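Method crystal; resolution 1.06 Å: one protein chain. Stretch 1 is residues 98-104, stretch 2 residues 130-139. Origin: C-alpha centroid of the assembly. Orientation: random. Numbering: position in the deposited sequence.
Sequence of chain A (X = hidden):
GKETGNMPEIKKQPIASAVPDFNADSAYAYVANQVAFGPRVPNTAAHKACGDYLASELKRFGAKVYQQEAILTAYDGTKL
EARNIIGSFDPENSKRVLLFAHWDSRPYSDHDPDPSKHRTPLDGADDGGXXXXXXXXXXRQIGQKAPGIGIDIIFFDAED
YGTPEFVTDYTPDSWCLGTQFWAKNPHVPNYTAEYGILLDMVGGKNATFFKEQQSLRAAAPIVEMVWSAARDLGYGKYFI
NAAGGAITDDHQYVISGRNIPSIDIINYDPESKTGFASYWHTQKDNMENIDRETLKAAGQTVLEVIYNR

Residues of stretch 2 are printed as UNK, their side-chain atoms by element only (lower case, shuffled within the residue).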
ATOM      1  N   LEU A  98       7.479 -10.083   0.848  1.00  8.02           N
ATOM      2  CA  LEU A  98       6.220  -9.545   0.400  1.00  8.16           C
ATOM      3  C   LEU A  98       6.199  -8.028   0.536  1.00  7.47           C
ATOM      4  O   LEU A  98       6.371  -7.530   1.632  1.00  8.89           O
ATOM      5  CB  LEU A  98       5.112 -10.180   1.223  1.00  8.59           C
ATOM      6  CG  LEU A  98       3.694  -9.638   0.976  1.00  8.63           C
ATOM      7  CD1 LEU A  98       3.230  -9.857  -0.409  1.00 10.64           C
ATOM      8  CD2 LEU A  98       2.719 -10.209   2.028  1.00 11.21           C
ATOM      9  N   LEU A  99       5.921  -7.351  -0.573  1.00  7.46           N
ATOM     10  CA  LEU A  99       5.772  -5.872  -0.577  1.00  6.87           C
ATOM     11  C   LEU A  99       4.368  -5.600  -1.102  1.00  7.06           C
ATOM     12  O   LEU A  99       3.972  -6.115  -2.133  1.00  8.00           O
ATOM     13  CB  LEU A  99       6.807  -5.234  -1.512  1.00  7.74           C
ATOM     14  CG  LEU A  99       8.259  -5.546  -1.211  1.00  8.25           C
ATOM     15  CD1 LEU A  99       9.166  -4.857  -2.271  1.00 10.62           C
ATOM     16  CD2 LEU A  99       8.683  -5.137   0.179  1.00  8.95           C
ATOM     17  N   PHE A 100       3.625  -4.739  -0.379  1.00  6.74           N
ATOM     18  CA  PHE A 100       2.185  -4.625  -0.688  1.00  7.30           C
ATOM     19  C   PHE A 100       1.657  -3.261  -0.429  1.00  6.82           C
ATOM     20  O   PHE A 100       2.251  -2.443   0.253  1.00  7.39           O
ATOM     21  CB  PHE A 100       1.368  -5.749  -0.016  1.00  7.17           C
ATOM     22  CG  PHE A 100       1.438  -5.851   1.489  1.00  7.57           C
ATOM     23  CD1 PHE A 100       2.571  -6.293   2.149  1.00  8.01           C
ATOM     24  CD2 PHE A 100       0.314  -5.607   2.252  1.00  8.09           C
ATOM     25  CE1 PHE A 100       2.608  -6.505   3.499  1.00  8.12           C
ATOM     26  CE2 PHE A 100       0.355  -5.814   3.633  1.00  8.35           C
ATOM     27  CZ  PHE A 100       1.461  -6.267   4.249  1.00  8.42           C
ATOM     28  N   ALA A 101       0.505  -2.991  -1.040  1.00  7.45           N
ATOM     29  CA  ALA A 101      -0.203  -1.702  -0.955  1.00  7.07           C
ATOM     30  C   ALA A 101      -1.639  -1.947  -1.451  1.00  7.14           C
ATOM     31  O   ALA A 101      -1.876  -2.914  -2.133  1.00  8.81           O
ATOM     32  CB  ALA A 101       0.490  -0.675  -1.883  1.00  8.02           C
ATOM     33  N   HIS A 102      -2.543  -1.067  -1.041  1.00  6.98           N
ATOM     34  CA  HIS A 102      -3.902  -1.140  -1.596  1.00  7.44           C
ATOM     35  C   HIS A 102      -4.010  -0.224  -2.798  1.00  7.24           C
ATOM     36  O   HIS A 102      -3.418   0.859  -2.844  1.00  7.65           O
ATOM     37  CB  HIS A 102      -4.988  -0.815  -0.552  1.00  7.41           C
ATOM     38  CG  HIS A 102      -5.307   0.617  -0.334  1.00  7.28           C
ATOM     39  ND1 HIS A 102      -6.355   1.222  -0.998  1.00  7.87           N
ATOM     40  CD2 HIS A 102      -4.770   1.573   0.452  1.00  9.16           C
ATOM     41  CE1 HIS A 102      -6.429   2.487  -0.660  1.00  8.31           C
ATOM     42  NE2 HIS A 102      -5.511   2.732   0.244  1.00  9.07           N
ATOM     43  N   TRP A 103      -4.821  -0.633  -3.784  1.00  7.27           N
ATOM     44  CA  TRP A 103      -4.950   0.120  -5.034  1.00  7.26           C
ATOM     45  C   TRP A 103      -6.312   0.754  -5.273  1.00  7.97           C
ATOM     46  O   TRP A 103      -6.448   1.585  -6.178  1.00  8.19           O
ATOM     47  CB  TRP A 103      -4.509  -0.698  -6.260  1.00  7.67           C
ATOM     48  CG  TRP A 103      -5.407  -1.794  -6.687  1.00  7.18           C
ATOM     49  CD1 TRP A 103      -5.414  -3.067  -6.222  1.00  8.12           C
ATOM     50  CD2 TRP A 103      -6.353  -1.763  -7.757  1.00  7.46           C
ATOM     51  NE1 TRP A 103      -6.329  -3.818  -6.926  1.00  8.45           N
ATOM     52  CE2 TRP A 103      -6.891  -3.056  -7.905  1.00  7.54           C
ATOM     53  CE3 TRP A 103      -6.795  -0.754  -8.620  1.00  8.21           C
ATOM     54  CZ2 TRP A 103      -7.860  -3.327  -8.853  1.00  8.61           C
ATOM     55  CZ3 TRP A 103      -7.727  -1.044  -9.583  1.00  8.30           C
ATOM     56  CH2 TRP A 103      -8.237  -2.317  -9.704  1.00  8.34           C
ATOM     57  N   ASP A 104      -7.340   0.336  -4.541  1.00  7.51           N
ATOM     58  CA  ASP A 104      -8.647   0.952  -4.648  1.00  7.98           C
ATOM     59  C   ASP A 104      -8.661   2.353  -4.072  1.00  8.19           C
ATOM     60  O   ASP A 104      -7.817   2.726  -3.236  1.00  9.67           O
ATOM     61  CB  ASP A 104      -9.703   0.095  -3.951  1.00  7.80           C
ATOM     62  CG  ASP A 104      -9.458  -0.066  -2.456  1.00  8.39           C
ATOM     63  OD1 ASP A 104      -8.331  -0.433  -2.070  1.00  8.82           O
ATOM     64  OD2 ASP A 104     -10.430   0.161  -1.686  1.00  9.36           O
ATOM     65  N   UNK A 130      -0.089   6.342  -3.850  1.00  7.32           N
ATOM     66  CA  UNK A 130       1.332   6.507  -3.469  1.00  7.93           C
ATOM     67  C   UNK A 130       2.007   5.164  -3.254  1.00  7.04           C
ATOM     68  O   UNK A 130       3.109   4.947  -3.764  1.00  7.72           O
ATOM     69  o   UNK A 130       0.934   6.733  -1.079  1.00  8.52           O
ATOM     70  c   UNK A 130       1.474   7.371  -2.237  1.00  8.14           C
ATOM     71  N   UNK A 131       1.392   4.264  -2.502  1.00  7.25           N
ATOM     72  CA  UNK A 131       2.024   2.989  -2.219  1.00  7.75           C
ATOM     73  C   UNK A 131       2.192   2.154  -3.470  1.00  7.13           C
ATOM     74  O   UNK A 131       3.227   1.540  -3.685  1.00  7.62           O
ATOM     75  N   UNK A 132       1.166   2.178  -4.314  1.00  7.21           N
ATOM     76  CA  UNK A 132       1.226   1.420  -5.566  1.00  7.37           C
ATOM     77  C   UNK A 132       2.283   2.018  -6.504  1.00  6.80           C
ATOM     78  O   UNK A 132       3.024   1.297  -7.136  1.00  7.75           O
ATOM     79  c   UNK A 132      -0.094   0.819  -7.629  1.00  8.73           C
ATOM     80  c   UNK A 132      -1.158   0.638  -5.373  1.00  8.94           C
ATOM     81  c   UNK A 132      -0.150   1.404  -6.260  1.00  7.32           C
ATOM     82  N   UNK A 133       2.358   3.352  -6.568  1.00  7.38           N
ATOM     83  CA  UNK A 133       3.350   3.972  -7.460  1.00  8.18           C
ATOM     84  C   UNK A 133       4.775   3.723  -6.996  1.00  7.59           C
ATOM     85  O   UNK A 133       5.656   3.463  -7.825  1.00  7.87           O
ATOM     86  N   UNK A 134       5.009   3.782  -5.685  1.00  7.63           N
ATOM     87  CA  UNK A 134       6.308   3.439  -5.136  1.00  7.82           C
ATOM     88  C   UNK A 134       6.646   1.984  -5.449  1.00  7.18           C
ATOM     89  O   UNK A 134       7.774   1.658  -5.851  1.00  7.61           O
ATOM     90  c   UNK A 134       6.405   3.734  -3.675  1.00  8.58           C
ATOM     91  N   UNK A 135       5.687   1.079  -5.251  1.00  7.22           N
ATOM     92  CA  UNK A 135       5.926  -0.325  -5.540  1.00  7.46           C
ATOM     93  C   UNK A 135       6.129  -0.598  -7.017  1.00  7.56           C
ATOM     94  O   UNK A 135       6.924  -1.482  -7.363  1.00  7.66           O
ATOM     95  c   UNK A 135       3.647  -2.295  -3.048  1.00 11.03           C
ATOM     96  c   UNK A 135       6.089  -1.818  -2.869  1.00 10.70           C
ATOM     97  c   UNK A 135       4.760  -1.357  -3.485  1.00  8.29           C
ATOM     98  c   UNK A 135       4.806  -1.204  -5.003  1.00  7.77           C
ATOM     99  N   UNK A 136       5.458   0.108  -7.918  1.00  7.13           N
ATOM    100  CA  UNK A 136       5.714  -0.042  -9.319  1.00  7.85           C
ATOM    101  C   UNK A 136       7.140   0.335  -9.656  1.00  7.16           C
ATOM    102  O   UNK A 136       7.787  -0.367 -10.431  1.00  7.84           O
ATOM    103  c   UNK A 136       2.410   1.275 -10.912  1.00 10.34           C
ATOM    104  c   UNK A 136       3.260  -1.094 -11.120  1.00  9.47           C
ATOM    105  c   UNK A 136       3.306   0.203 -10.272  1.00  8.89           C
ATOM    106  c   UNK A 136       4.738   0.759 -10.200  1.00  8.18           C
ATOM    107  N   UNK A 137       7.638   1.426  -9.103  1.00  7.11           N
ATOM    108  CA  UNK A 137       9.013   1.816  -9.371  1.00  8.02           C
ATOM    109  C   UNK A 137      10.011   0.830  -8.777  1.00  7.76           C
ATOM    110  O   UNK A 137      11.016   0.477  -9.405  1.00  8.43           O
ATOM    111  c   UNK A 137      10.678   3.709  -9.000  1.00  8.92           C
ATOM    112  o   UNK A 137      12.546   3.733 -10.506  1.00 10.41           O
ATOM    113  o   UNK A 137      10.535   3.558 -11.396  1.00  9.54           O
ATOM    114  c   UNK A 137       9.240   3.233  -8.899  1.00  8.49           C
ATOM    115  c   UNK A 137      11.283   3.637 -10.392  1.00  9.10           C
ATOM    116  N   UNK A 138       9.736   0.317  -7.578  1.00  8.19           N
ATOM    117  CA  UNK A 138      10.543  -0.738  -6.965  1.00  8.28           C
ATOM    118  C   UNK A 138      10.565  -1.970  -7.859  1.00  8.23           C
ATOM    119  O   UNK A 138      11.610  -2.538  -8.155  1.00  8.49           O
ATOM    120  c   UNK A 138      10.046  -1.039  -5.544  1.00  8.05           C
ATOM    121  c   UNK A 138      10.426   0.093  -4.595  1.00  8.98           C
ATOM    122  c   UNK A 138      10.570  -2.406  -5.027  1.00  9.24           C
ATOM    123  c   UNK A 138       9.623   0.153  -3.346  1.00 10.16           C
ATOM    124  N   UNK A 139       9.384  -2.368  -8.359  1.00  8.46           N
ATOM    125  CA  UNK A 139       9.274  -3.523  -9.198  1.00  8.51           C
ATOM    126  C   UNK A 139      10.010  -3.318 -10.536  1.00  8.13           C
ATOM    127  O   UNK A 139      10.615  -4.249 -11.078  1.00  8.44           O
ATOM    128  c   UNK A 139       7.768  -3.832  -9.434  1.00  9.09           C
TER

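Position 130 carries one carbon followed by one oxygen, a hydroxymethyl group that touches nothing on stretch 1 and finds its hydrogen bond elsewhere in the structure; this is Ser130. Position 131 has no side-chain atoms. Its CA lies 5.3 Å from the CA of Ala101, and its backbone C is 3.7 Å from Ala101 CB. An ideally placed CB here would sit 3.1 Å from Ala101 CB, too tight for two carbons, so at this spacing there is no room for a CB facing Ala101 CB without a tight contact. The residue is Gly131.

At position 132 one carbon carries two others, three in all, with the fork at the first carbon. One of the two outer carbons lies 3.4 Å from His102 O and 3.7 Å from Trp103 CB, filling the space where the strand gives way to the following loop. This is Val132, with chi1 in t, and the carbon in question is CG2. Position 133 again lacks side-chain atoms and makes no contact with stretch 1; it is Gly133. The single carbon at position 134 is likewise remote from the strand and defines Ala134.

Position 135 has four carbons forked at the second, and its CA-to-CB bond points toward the strand. One terminal carbon approaches Phe100 C at 3.4 Å and Ala101 CB at 3.7 Å, while the other reaches Leu99 CB at 3.7 Å, so the fork spans Leu99 to Ala101. This is Leu135 (m, t), the two carbons being CD1 and CD2 respectively. Position 136 shows the same four-carbon fork but lies out of reach of stretch 1: Leu136. Three carbons in a chain, the third bearing two oxygens, occupy position 137, also distant from the strand; this is Glu137. At position 138 four carbons fork at the first, one arm two carbons long; the one-carbon arm lies 3.9 Å from Leu99 CD1. This is Ile138, and that arm is CG2. Position 139, with one carbon, makes no contact and is Ala139.

The helix crosses the strand at 147°, nearly antiparallel, with a closest axial approach of 7.1 Å. Alternation along the strand directs Leu99 and Ala101 toward the helix and Phe100 and His102 away, while the helical repeat brings positions 131, 135 and 138 to the facing side, with Val132 reaching in from the flank. No hydrogen bond links the stretches. Backbone bonds such as Leu135 N to Gly131 O at 3.0 Å are internal to the helix, and the contact, burying 292 Å², rests on close packing of apolar side chains against each other and against backbone atoms, such as Phe100 C and His102 O.

Stretch 2, residues 130-139: SGVGALLEIA
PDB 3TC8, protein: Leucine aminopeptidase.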